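Local coordinates for protein 6-carboxyhexanoate--coa ligase (Bacillus subtilis, PDB 5G1F) that is a ligase of the 6-carboxyhexanoate--CoA ligase family, a single chain containing a mixed beta-sheet and modelled here with bound pimelic acid, at residues S53-K58 with S195-Y200; V189-W194 with G226-F231. All coordinates share one frame; numbering follows the deposited sequence.

Interaction 1 (S53-K58 with S195-Y200). With PML (pimelic acid), chain C.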
ATOM      1  N   SER A  53      -0.828  -7.487  18.783  1.00 87.62           N
ATOM      2  CA  SER A  53      -1.766  -8.543  18.397  1.00 93.95           C
ATOM      3  C   SER A  53      -2.018  -8.526  16.894  1.00 97.03           C
ATOM      4  O   SER A  53      -2.911  -7.840  16.417  1.00100.80           O
ATOM      5  CB  SER A  53      -3.084  -8.388  19.153  1.00 94.66           C
ATOM      6  OG  SER A  53      -3.580  -7.068  19.029  1.00 91.01           O
ATOM      7  N   HIS A  54      -1.153  -9.223  16.164  1.00 97.69           N
ATOM      8  CA  HIS A  54      -1.322  -9.501  14.741  1.00 96.83           C
ATOM      9  C   HIS A  54      -1.385 -11.024  14.577  1.00 98.91           C
ATOM     10  O   HIS A  54      -0.824 -11.756  15.400  1.00 94.54           O
ATOM     11  CB  HIS A  54      -0.138  -8.905  13.958  1.00 96.34           C
ATOM     12  CG  HIS A  54      -0.413  -8.709  12.495  1.00105.61           C
ATOM     13  ND1 HIS A  54      -0.316  -9.731  11.571  1.00112.82           N
ATOM     14  CD2 HIS A  54      -0.804  -7.614  11.797  1.00107.87           C
ATOM     15  CE1 HIS A  54      -0.637  -9.279  10.372  1.00112.10           C
ATOM     16  NE2 HIS A  54      -0.933  -7.996  10.480  1.00110.28           N
ATOM     17  N   SER A  55      -2.068 -11.496  13.529  1.00101.72           N
ATOM     18  CA  SER A  55      -2.246 -12.937  13.302  1.00107.74           C
ATOM     19  C   SER A  55      -0.962 -13.613  12.810  1.00109.73           C
ATOM     20  O   SER A  55      -0.862 -14.837  12.788  1.00114.87           O
ATOM     21  CB  SER A  55      -3.400 -13.220  12.315  1.00112.08           C
ATOM     22  OG  SER A  55      -3.008 -13.089  10.952  1.00111.04           O
ATOM     23  N   ARG A  56       0.019 -12.813  12.417  1.00108.02           N
ATOM     24  CA  ARG A  56       1.302 -13.339  11.978  1.00107.19           C
ATOM     25  C   ARG A  56       2.191 -13.619  13.196  1.00104.99           C
ATOM     26  O   ARG A  56       3.267 -14.193  13.057  1.00107.77           O
ATOM     27  CB  ARG A  56       1.982 -12.362  11.005  1.00103.62           C
ATOM     28  CG  ARG A  56       1.345 -12.308   9.619  1.00105.34           C
ATOM     29  CD  ARG A  56       1.914 -11.191   8.750  1.00102.36           C
ATOM     30  NE  ARG A  56       3.362 -11.337   8.552  1.00101.96           N
ATOM     31  CZ  ARG A  56       3.945 -12.027   7.572  1.00103.70           C
ATOM     32  NH1 ARG A  56       3.225 -12.651   6.658  1.00107.15           N
ATOM     33  NH2 ARG A  56       5.270 -12.076   7.496  1.00104.30           N
ATOM     34  N   GLY A  57       1.728 -13.234  14.385  1.00100.54           N
ATOM     35  CA  GLY A  57       2.437 -13.540  15.623  1.00 98.91           C
ATOM     36  C   GLY A  57       2.672 -12.329  16.519  1.00 93.39           C
ATOM     37  O   GLY A  57       2.567 -11.176  16.090  1.00 92.46           O
ATOM     38  N   LYS A  58       2.991 -12.600  17.779  1.00 88.81           N
ATOM     39  CA  LYS A  58       3.512 -11.583  18.677  1.00 82.21           C
ATOM     40  C   LYS A  58       5.018 -11.348  18.416  1.00 77.05           C
ATOM     41  O   LYS A  58       5.778 -12.304  18.253  1.00 77.58           O
ATOM     42  CB  LYS A  58       3.275 -12.016  20.115  1.00 83.29           C
ATOM     43  CG  LYS A  58       4.205 -11.362  21.129  1.00 81.23           C
ATOM     44  CD  LYS A  58       4.402 -12.282  22.322  1.00 83.49           C
ATOM     45  CE  LYS A  58       5.267 -11.642  23.380  1.00 80.69           C
ATOM     46  NZ  LYS A  58       5.675 -12.672  24.367  1.00 84.21           N
ATOM     47  N   SER A 195      -2.215  -9.244   0.423  1.00 56.09           N
ATOM     48  CA  SER A 195      -1.776  -9.232   1.804  1.00 57.92           C
ATOM     49  C   SER A 195      -0.832 -10.381   2.129  1.00 62.99           C
ATOM     50  O   SER A 195      -0.884 -11.440   1.502  1.00 61.66           O
ATOM     51  CB  SER A 195      -2.975  -9.332   2.722  1.00 58.15           C
ATOM     52  OG  SER A 195      -2.553  -9.162   4.052  1.00 60.68           O
ATOM     53  N   ASP A 196       0.013 -10.167   3.137  1.00 66.63           N
ATOM     54  CA  ASP A 196       0.882 -11.213   3.649  1.00 70.84           C
ATOM     55  C   ASP A 196       0.244 -11.889   4.855  1.00 72.11           C
ATOM     56  O   ASP A 196       0.739 -12.911   5.348  1.00 73.91           O
ATOM     57  CB  ASP A 196       2.279 -10.667   4.001  1.00 77.29           C
ATOM     58  CG  ASP A 196       2.252  -9.490   4.983  1.00 80.72           C
ATOM     59  OD1 ASP A 196       1.187  -8.880   5.216  1.00 83.43           O
ATOM     60  OD2 ASP A 196       3.337  -9.149   5.505  1.00 86.54           O
ATOM     61  N   ASP A 197      -0.879 -11.332   5.300  1.00 68.21           N
ATOM     62  CA  ASP A 197      -1.698 -11.927   6.349  1.00 69.67           C
ATOM     63  C   ASP A 197      -2.371 -13.221   5.869  1.00 71.35           C
ATOM     64  O   ASP A 197      -3.138 -13.197   4.910  1.00 71.35           O
ATOM     65  CB  ASP A 197      -2.740 -10.887   6.784  1.00 70.38           C
ATOM     66  CG  ASP A 197      -3.607 -11.342   7.955  1.00 73.29           C
ATOM     67  OD1 ASP A 197      -3.855 -12.549   8.148  1.00 77.34           O
ATOM     68  OD2 ASP A 197      -4.125 -10.452   8.640  1.00 73.75           O
ATOM     69  N   PRO A 198      -2.133 -14.346   6.576  1.00 74.07           N
ATOM     70  CA  PRO A 198      -2.746 -15.623   6.205  1.00 75.76           C
ATOM     71  C   PRO A 198      -4.278 -15.599   6.200  1.00 76.88           C
ATOM     72  O   PRO A 198      -4.901 -16.445   5.549  1.00 76.06           O
ATOM     73  CB  PRO A 198      -2.226 -16.594   7.280  1.00 78.95           C
ATOM     74  CG  PRO A 198      -1.832 -15.736   8.438  1.00 78.44           C
ATOM     75  CD  PRO A 198      -1.360 -14.451   7.829  1.00 76.05           C
ATOM     76  N   ASP A 199      -4.871 -14.610   6.870  1.00 77.13           N
ATOM     77  CA  ASP A 199      -6.312 -14.589   7.111  1.00 78.56           C
ATOM     78  C   ASP A 199      -7.073 -13.588   6.251  1.00 74.88           C
ATOM     79  O   ASP A 199      -8.253 -13.356   6.474  1.00 77.12           O
ATOM     80  CB  ASP A 199      -6.583 -14.256   8.574  1.00 81.86           C
ATOM     81  CG  ASP A 199      -6.093 -15.327   9.512  1.00 85.04           C
ATOM     82  OD1 ASP A 199      -5.997 -16.501   9.083  1.00 84.59           O
ATOM     83  OD2 ASP A 199      -5.802 -14.987  10.677  1.00 88.42           O
ATOM     84  N   TYR A 200      -6.406 -12.989   5.278  1.00 70.35           N
ATOM     85  CA  TYR A 200      -7.028 -11.974   4.466  1.00 67.77           C
ATOM     86  C   TYR A 200      -6.592 -12.183   3.026  1.00 65.38           C
ATOM     87  O   TYR A 200      -5.408 -12.092   2.719  1.00 64.60           O
ATOM     88  CB  TYR A 200      -6.602 -10.597   4.961  1.00 67.54           C
ATOM     89  CG  TYR A 200      -7.491  -9.492   4.474  1.00 70.08           C
ATOM     90  CD1 TYR A 200      -8.746  -9.253   5.058  1.00 73.41           C
ATOM     91  CD2 TYR A 200      -7.102  -8.699   3.406  1.00 69.73           C
ATOM     92  CE1 TYR A 200      -9.584  -8.248   4.580  1.00 71.04           C
ATOM     93  CE2 TYR A 200      -7.914  -7.684   2.941  1.00 69.97           C
ATOM     94  CZ  TYR A 200      -9.143  -7.460   3.525  1.00 70.43           C
ATOM     95  OH  TYR A 200      -9.903  -6.461   2.994  1.00 68.12           O
TER
HETATM   96  C1  PML C 301      -8.924  -4.182   0.603  1.00 60.65           C
HETATM   97  O11 PML C 301      -9.094  -3.446  -0.386  1.00 69.67           O
HETATM   98  O12 PML C 301      -9.827  -4.944   1.009  1.00 61.58           O
HETATM   99  C2  PML C 301      -7.590  -4.145   1.322  1.00 66.64           C
HETATM  100  C3  PML C 301      -6.558  -5.032   0.618  1.00 61.80           C
HETATM  101  C4  PML C 301      -5.135  -4.659   1.016  1.00 66.33           C
HETATM  102  C5  PML C 301      -4.433  -5.736   1.820  1.00 73.49           C
HETATM  103  C6  PML C 301      -3.162  -5.200   2.489  1.00 74.69           C
HETATM  104  C7  PML C 301      -2.999  -5.776   3.883  1.00 83.85           C
HETATM  105  O71 PML C 301      -3.782  -5.427   4.805  1.00 75.12           O
HETATM  106  O72 PML C 301      -2.061  -6.581   4.073  1.00107.17           O

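Interaction 2 (V189-W194 with G226-F231)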
ATOM      1  N   VAL A 189       2.558   3.723 -13.094  1.00 54.54           N
ATOM      2  CA  VAL A 189       1.536   3.276 -14.013  1.00 52.77           C
ATOM      3  C   VAL A 189       0.509   2.427 -13.288  1.00 51.47           C
ATOM      4  O   VAL A 189      -0.675   2.505 -13.582  1.00 56.73           O
ATOM      5  CB  VAL A 189       2.151   2.441 -15.156  1.00 54.23           C
ATOM      6  CG1 VAL A 189       1.079   2.070 -16.163  1.00 55.47           C
ATOM      7  CG2 VAL A 189       3.271   3.206 -15.857  1.00 54.52           C
ATOM      8  N   ALA A 190       0.950   1.581 -12.366  1.00 50.45           N
ATOM      9  CA  ALA A 190       0.031   0.673 -11.676  1.00 47.70           C
ATOM     10  C   ALA A 190       0.644   0.077 -10.417  1.00 47.32           C
ATOM     11  O   ALA A 190       1.855   0.096 -10.211  1.00 44.24           O
ATOM     12  CB  ALA A 190      -0.425  -0.431 -12.611  1.00 48.44           C
ATOM     13  N   GLU A 191      -0.215  -0.413  -9.542  1.00 46.89           N
ATOM     14  CA  GLU A 191       0.251  -1.092  -8.354  1.00 47.08           C
ATOM     15  C   GLU A 191      -0.494  -2.404  -8.274  1.00 48.04           C
ATOM     16  O   GLU A 191      -1.664  -2.480  -8.626  1.00 49.47           O
ATOM     17  CB  GLU A 191      -0.002  -0.256  -7.089  1.00 48.87           C
ATOM     18  CG  GLU A 191       0.186  -1.059  -5.798  1.00 49.71           C
ATOM     19  CD  GLU A 191      -0.242  -0.323  -4.537  1.00 51.00           C
ATOM     20  OE1 GLU A 191      -0.520   0.876  -4.600  1.00 58.90           O
ATOM     21  OE2 GLU A 191      -0.275  -0.938  -3.457  1.00 54.31           O
ATOM     22  N   LEU A 192       0.208  -3.444  -7.858  1.00 47.42           N
ATOM     23  CA  LEU A 192      -0.367  -4.769  -7.660  1.00 47.38           C
ATOM     24  C   LEU A 192      -0.095  -5.156  -6.217  1.00 47.28           C
ATOM     25  O   LEU A 192       1.037  -5.067  -5.746  1.00 46.95           O
ATOM     26  CB  LEU A 192       0.331  -5.767  -8.588  1.00 49.67           C
ATOM     27  CG  LEU A 192       0.111  -7.261  -8.335  1.00 49.52           C
ATOM     28  CD1 LEU A 192      -1.339  -7.606  -8.608  1.00 50.63           C
ATOM     29  CD2 LEU A 192       1.043  -8.085  -9.192  1.00 49.53           C
ATOM     30  N   CYS A 193      -1.110  -5.626  -5.521  1.00 47.93           N
ATOM     31  CA  CYS A 193      -0.985  -5.806  -4.088  1.00 48.76           C
ATOM     32  C   CYS A 193      -1.896  -6.908  -3.590  1.00 49.62           C
ATOM     33  O   CYS A 193      -3.071  -6.923  -3.882  1.00 52.42           O
ATOM     34  CB  CYS A 193      -1.320  -4.501  -3.346  1.00 49.66           C
ATOM     35  SG  CYS A 193      -1.169  -4.654  -1.539  1.00 51.54           S
ATOM     36  N   TRP A 194      -1.364  -7.785  -2.762  1.00 50.94           N
ATOM     37  CA  TRP A 194      -2.200  -8.539  -1.876  1.00 51.12           C
ATOM     38  C   TRP A 194      -1.463  -8.788  -0.575  1.00 53.20           C
ATOM     39  O   TRP A 194      -0.248  -8.548  -0.477  1.00 53.55           O
ATOM     40  CB  TRP A 194      -2.700  -9.827  -2.547  1.00 51.89           C
ATOM     41  CG  TRP A 194      -1.641 -10.839  -2.886  1.00 50.57           C
ATOM     42  CD1 TRP A 194      -1.249 -11.900  -2.115  1.00 51.89           C
ATOM     43  CD2 TRP A 194      -0.943 -10.962  -4.122  1.00 49.36           C
ATOM     44  NE1 TRP A 194      -0.284 -12.638  -2.771  1.00 52.70           N
ATOM     45  CE2 TRP A 194      -0.080 -12.081  -4.009  1.00 51.46           C
ATOM     46  CE3 TRP A 194      -0.931 -10.224  -5.299  1.00 48.39           C
ATOM     47  CZ2 TRP A 194       0.758 -12.487  -5.052  1.00 51.37           C
ATOM     48  CZ3 TRP A 194      -0.077 -10.618  -6.328  1.00 49.48           C
ATOM     49  CH2 TRP A 194       0.763 -11.730  -6.190  1.00 50.36           C
ATOM     50  N   GLY A 226       2.678 -12.388   0.499  1.00 68.51           N
ATOM     51  CA  GLY A 226       1.919 -11.263  -0.020  1.00 64.76           C
ATOM     52  C   GLY A 226       2.758 -10.572  -1.076  1.00 61.54           C
ATOM     53  O   GLY A 226       3.819 -11.063  -1.455  1.00 62.24           O
ATOM     54  N   CYS A 227       2.314  -9.410  -1.525  1.00 58.15           N
ATOM     55  CA  CYS A 227       2.960  -8.737  -2.637  1.00 55.91           C
ATOM     56  C   CYS A 227       2.580  -7.273  -2.652  1.00 53.51           C
ATOM     57  O   CYS A 227       1.439  -6.911  -2.362  1.00 52.78           O
ATOM     58  CB  CYS A 227       2.507  -9.403  -3.929  1.00 55.88           C
ATOM     59  SG  CYS A 227       2.965  -8.576  -5.450  1.00 55.37           S
ATOM     60  N   ARG A 228       3.556  -6.421  -2.908  1.00 53.24           N
ATOM     61  CA  ARG A 228       3.278  -5.038  -3.289  1.00 51.90           C
ATOM     62  C   ARG A 228       4.298  -4.502  -4.279  1.00 50.68           C
ATOM     63  O   ARG A 228       5.496  -4.378  -3.964  1.00 48.18           O
ATOM     64  CB  ARG A 228       3.240  -4.122  -2.070  1.00 53.84           C
ATOM     65  CG  ARG A 228       3.019  -2.663  -2.456  1.00 57.39           C
ATOM     66  CD  ARG A 228       2.633  -1.794  -1.271  1.00 56.69           C
ATOM     67  NE  ARG A 228       1.178  -1.735  -1.091  1.00 58.69           N
ATOM     68  CZ  ARG A 228       0.568  -1.846   0.086  1.00 58.68           C
ATOM     69  NH1 ARG A 228       1.281  -2.036   1.190  1.00 56.62           N
ATOM     70  NH2 ARG A 228      -0.756  -1.785   0.162  1.00 60.23           N
ATOM     71  N   VAL A 229       3.824  -4.176  -5.480  1.00 49.28           N
ATOM     72  CA  VAL A 229       4.720  -3.847  -6.596  1.00 50.07           C
ATOM     73  C   VAL A 229       4.173  -2.622  -7.304  1.00 48.44           C
ATOM     74  O   VAL A 229       2.985  -2.579  -7.602  1.00 46.33           O
ATOM     75  CB  VAL A 229       4.760  -4.950  -7.661  1.00 51.35           C
ATOM     76  CG1 VAL A 229       5.634  -4.518  -8.826  1.00 52.43           C
ATOM     77  CG2 VAL A 229       5.257  -6.241  -7.070  1.00 54.02           C
ATOM     78  N   PHE A 230       5.041  -1.639  -7.547  1.00 46.73           N
ATOM     79  CA  PHE A 230       4.698  -0.472  -8.334  1.00 45.94           C
ATOM     80  C   PHE A 230       5.397  -0.550  -9.657  1.00 46.40           C
ATOM     81  O   PHE A 230       6.608  -0.739  -9.684  1.00 46.18           O
ATOM     82  CB  PHE A 230       5.182   0.780  -7.633  1.00 46.16           C
ATOM     83  CG  PHE A 230       4.754   0.883  -6.201  1.00 47.63           C
ATOM     84  CD1 PHE A 230       3.591   0.262  -5.745  1.00 48.78           C
ATOM     85  CD2 PHE A 230       5.424   1.734  -5.344  1.00 49.02           C
ATOM     86  CE1 PHE A 230       3.174   0.422  -4.435  1.00 47.27           C
ATOM     87  CE2 PHE A 230       4.972   1.940  -4.055  1.00 48.71           C
ATOM     88  CZ  PHE A 230       3.855   1.276  -3.599  1.00 47.66           C
ATOM     89  N   PHE A 231       4.644  -0.455 -10.750  1.00 46.97           N
ATOM     90  CA  PHE A 231       5.228  -0.470 -12.083  1.00 48.41           C
ATOM     91  C   PHE A 231       5.525   0.946 -12.523  1.00 50.72           C
ATOM     92  O   PHE A 231       4.628   1.782 -12.588  1.00 54.07           O
ATOM     93  CB  PHE A 231       4.294  -1.126 -13.075  1.00 48.10           C
ATOM     94  CG  PHE A 231       4.073  -2.583 -12.819  1.00 48.56           C
ATOM     95  CD1 PHE A 231       3.121  -3.003 -11.919  1.00 47.55           C
ATOM     96  CD2 PHE A 231       4.874  -3.542 -13.451  1.00 50.21           C
ATOM     97  CE1 PHE A 231       2.911  -4.352 -11.677  1.00 48.21           C
ATOM     98  CE2 PHE A 231       4.680  -4.883 -13.206  1.00 50.75           C
ATOM     99  CZ  PHE A 231       3.674  -5.288 -12.329  1.00 49.87           C
TER

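Interaction 1 (S53-K58 with S195-Y200)
Arg56 lies against Asp196 and Pro198, joining the loop after helix 40-52 to the loop between strands 188-194 and 203-207; each loop carries a type I turn, His54 to Gly57 in the first and Asp197 to Tyr200 in the second. From CB of Arg56 the chain runs to CG, which is anti to the carbonyl carbon (chi1 -73°) and meets CD of Pro198 at 3.9 Å. CD comes near both the carbonyl O and OD2 of Asp196, and the bend at chi3 swings NE and CZ beneath the Asp196 carboxylate. Here the two flat groups stack, their planes only 19° apart, with OD2 over the centre of the guanidinium. The ion pair, 3.7 Å between Arg56 NH1 and Asp196 OD2, is therefore long and purely electrostatic, with no N-H aimed at the oxygen. The directed bond lies at the guanidinium edge: NH1 gives a proton to Asp196 O at 2.8 Å, somewhat bent (134°) and arriving from above the carbonyl plane. NH2, at the tip, turns instead to His27 O on strand 27-36, so one arginine ties three parts of the chain together.

Beside it, Ser55 OG sits 3.0 Å from Asp197 OD1 and 3.4 Å from Asp199 OD2; both bonds are weak, and its one proton could serve either. Asp197 OD1 also accepts the backbone N of Asp199, an Asx turn that shapes this loop. The backbone N of Arg56 in turn binds His54 ND1, close to the ring plane, which helps fix the imidazole's rotation.

The same loop bonds pimelic acid at both ends. Ser195 OG accepts from Asp197 N in an ST turn and donates to pimelic acid O72 at 2.6 Å, while Tyr200 OH donates to O12 at the ligand's other end over a very short 2.5 Å.

Interaction 2 (V189-W194 with G226-F231)
Strands 189-194 and 227-231 run antiparallel, 176° between their directions and 4.5 Å between axes at closest approach, with Leu192 and Val229 a hydrogen-bonded pair (Leu192 N to Val229 O and Val229 N to Leu192 O, each 2.9 Å) and Trp194 and Cys227 another. Glu191-Phe230 and Cys193-Arg228 alternate with them as non-hydrogen-bonded pairs. On their face, Arg228 NE donates to Glu191 OE2 at 2.9 Å, a nearly straight hydrogen bond (166°) within a salt bridge, in the guanidinium plane and on the carboxylate's syn side, though well out of its plane. Tyr204 OH, from strand 203-207, bonds both Glu191 OE2 and Arg228 NH2. Cys193 SG lies over the guanidinium face, while Phe230 CE1 is 3.5 Å from Glu191 CD.

On the other face Trp194, with CG set between its backbone N and carbonyl carbon (chi1 65°), lays its indole across the neighbouring strand. Cys227 CB makes a CH-pi contact 3.5 Å from the six-membered ring's centroid, and SG sits over the same ring.

These are inner strands of a mixed sheet, flanked by 203-207 and 127-130; helix 170-184 packs on the Glu191 and Phe230 face, helices 89-103 and 107-116 on the Phe231 face.

Strand 188-194 serves both contacts: it forms half of interaction 2 and leads straight into the loop of interaction 1. Where they meet, Asp196 CB packs 3.9 Å from Gly226 N. Interaction 2 is the more central, its middle about 8 Å from the chain's centre against 16 Å for interaction 1, and it is held by regular backbone bonds and apolar packing in a sheet covered by helices on both faces, with a single ion pair on one face. Interaction 1 joins two irregular loops through polar side chains, two of them, Ser55 and Asp199, exposed, and buries less than half as much surface. Pimelic acid bonds directly to loop 195-200, whereas in interaction 2 the Cys193 side chain comes within about 5 Å of it.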